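Local coordinates for multifunctional non-homologous end joining DNA repair protein LigD (Mycobacterium tuberculosis, PDB 2IRU), which probably repairs DNA double-strand breaks together with Ku by non-homologous end joining, this chain being its primase-like polymerase domain, at residues V42-I47 with A242-L246. Numbering follows the deposited sequence.
Sequences VMLGHI and APYSL
One face of the Tyr244 ring carries Val42 CG2, a CH-pi contact: the methyl carbon stands 3.6 Å from the ring centroid, 18° off the ring normal, and is displaced toward the rim. The side chains of Val42 and Tyr244 cross at about a right angle; CG2 rests over the face while Val42 CB lies near CZ and OH. At the ring's edge, near its plane, comes His46 CD2, 4.3 Å from Tyr244 CE2. An ordered water lies in the plane of the His46 ring, at its edge.

The Met43 side chain lies alongside that of Tyr244, running the opposite way. With CG anti to the backbone N (chi1 -169°) and the chain extended beyond it, the thioether runs along the turn: Met43 CG passes 3.8 Å from Tyr244 CB, and Met43 CE arrives 3.8 Å from Ser245 N. Farther along the chain, Ile47 CG2 meets Ala242 CB at 3.6 Å.

The loop side is a type II beta turn, Ala242 to Ser245, closed by Ser245 N to Ala242 O. The carbonyl within the turn, Pro243 O, accepts a hydrogen bond from the water at 2.7 Å, and the same water donates to Met43 O at 3.0 Å, linking the two backbones.

The C-terminal part of helix 29-47 thus packs on the loop that follows strand 240-241. The Ser245 side chain lies about 5 Å from that of Arg247 and close to His114, both probable substrate-binding residues, so the turn borders the probable polymerase substrate site. Tyr244 OH and His46 NE2 each bond Asp285, while His46 ND1 bonds Asp291; these acids would probably favour a positively charged imidazole. Direct contacts are mainly CH-pi and apolar, a water supplies the polar link, and aspartates hold the rings' polar ends.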
loop_
_atom_site.group_PDB
_atom_site.type_symbol
_atom_site.label_atom_id
_atom_site.label_comp_id
_atom_site.label_asym_id
_atom_site.label_seq_id
_atom_site.Cartn_x
_atom_site.Cartn_y
_atom_site.Cartn_z
ATOM N N VAL A 42 2.542 -5.944 -12.550
ATOM C CA VAL A 42 2.945 -6.389 -11.201
ATOM C C VAL A 42 2.101 -5.756 -10.098
ATOM O O VAL A 42 1.922 -6.382 -9.017
ATOM C CB VAL A 42 4.468 -6.170 -10.929
ATOM C CG1 VAL A 42 5.299 -6.948 -11.938
ATOM C CG2 VAL A 42 4.859 -4.662 -10.911
ATOM N N MET A 43 1.590 -4.548 -10.353
ATOM C CA MET A 43 0.798 -3.839 -9.345
ATOM C C MET A 43 -0.629 -4.387 -9.182
ATOM O O MET A 43 -1.169 -4.442 -8.069
ATOM C CB MET A 43 0.731 -2.320 -9.639
ATOM C CG MET A 43 0.150 -1.526 -8.490
ATOM S SD MET A 43 0.186 0.234 -8.824
ATOM C CE MET A 43 -0.534 0.887 -7.298
ATOM N N LEU A 44 -1.242 -4.789 -10.284
ATOM C CA LEU A 44 -2.690 -5.068 -10.265
ATOM C C LEU A 44 -3.099 -6.193 -9.292
ATOM O O LEU A 44 -4.122 -6.062 -8.580
ATOM C CB LEU A 44 -3.222 -5.299 -11.662
ATOM C CG LEU A 44 -3.324 -4.005 -12.465
ATOM C CD1 LEU A 44 -3.632 -4.462 -13.878
ATOM C CD2 LEU A 44 -4.384 -3.075 -11.933
ATOM N N GLY A 45 -2.262 -7.234 -9.178
ATOM C CA GLY A 45 -2.606 -8.422 -8.382
ATOM C C GLY A 45 -2.780 -8.051 -6.912
ATOM O O GLY A 45 -3.511 -8.709 -6.168
ATOM N N HIS A 46 -2.091 -6.997 -6.491
ATOM C CA HIS A 46 -2.106 -6.602 -5.065
ATOM C C HIS A 46 -3.154 -5.564 -4.670
ATOM O O HIS A 46 -3.336 -5.276 -3.457
ATOM C CB HIS A 46 -0.698 -6.191 -4.606
ATOM C CG HIS A 46 0.362 -7.083 -5.165
ATOM N ND1 HIS A 46 0.494 -8.405 -4.788
ATOM C CD2 HIS A 46 1.290 -6.863 -6.119
ATOM C CE1 HIS A 46 1.476 -8.952 -5.488
ATOM N NE2 HIS A 46 1.967 -8.036 -6.309
ATOM N N ILE A 47 -3.835 -5.024 -5.694
ATOM C CA ILE A 47 -4.954 -4.118 -5.505
ATOM C C ILE A 47 -6.281 -4.667 -6.060
ATOM O O ILE A 47 -7.334 -4.138 -5.735
ATOM C CB ILE A 47 -4.653 -2.697 -6.010
ATOM C CG1 ILE A 47 -4.449 -2.692 -7.526
ATOM C CG2 ILE A 47 -3.338 -2.198 -5.369
ATOM C CD1 ILE A 47 -4.166 -1.237 -8.116
ATOM N N ALA A 242 -0.621 1.299 -1.388
ATOM C CA ALA A 242 -0.477 0.067 -2.151
ATOM C C ALA A 242 0.940 -0.180 -2.635
ATOM O O ALA A 242 1.609 0.751 -3.066
ATOM C CB ALA A 242 -1.409 0.072 -3.303
ATOM N N PRO A 243 1.387 -1.459 -2.608
ATOM C CA PRO A 243 2.686 -1.717 -3.219
ATOM C C PRO A 243 2.727 -1.145 -4.662
ATOM O O PRO A 243 1.722 -1.248 -5.410
ATOM C CB PRO A 243 2.770 -3.243 -3.258
ATOM C CG PRO A 243 1.927 -3.686 -2.061
ATOM C CD PRO A 243 0.773 -2.680 -2.044
ATOM N N TYR A 244 3.883 -0.588 -5.009
ATOM C CA TYR A 244 4.124 0.087 -6.311
ATOM C C TYR A 244 3.479 1.476 -6.479
ATOM O O TYR A 244 3.769 2.169 -7.456
ATOM C CB TYR A 244 3.745 -0.792 -7.486
ATOM C CG TYR A 244 4.525 -2.083 -7.510
ATOM C CD1 TYR A 244 5.849 -2.092 -7.994
ATOM C CD2 TYR A 244 3.943 -3.295 -7.101
ATOM C CE1 TYR A 244 6.588 -3.279 -8.044
ATOM C CE2 TYR A 244 4.684 -4.506 -7.146
ATOM C CZ TYR A 244 6.000 -4.472 -7.622
ATOM O OH TYR A 244 6.755 -5.596 -7.689
ATOM N N SER A 245 2.652 1.886 -5.515
ATOM C CA SER A 245 2.137 3.275 -5.582
ATOM C C SER A 245 3.274 4.276 -5.453
ATOM O O SER A 245 4.214 4.087 -4.642
ATOM C CB SER A 245 1.136 3.552 -4.443
ATOM O OG SER A 245 0.591 4.886 -4.558
ATOM N N LEU A 246 3.161 5.365 -6.201
ATOM C CA LEU A 246 4.002 6.546 -5.978
ATOM C C LEU A 246 3.591 7.137 -4.631
ATOM O O LEU A 246 2.479 6.841 -4.113
ATOM C CB LEU A 246 3.744 7.601 -7.079
ATOM C CG LEU A 246 4.320 7.276 -8.455
ATOM C CD1 LEU A 246 3.747 8.177 -9.524
ATOM C CD2 LEU A 246 5.823 7.461 -8.452
HETATM O O HOH W 1 -0.144 -3.231 -5.478
#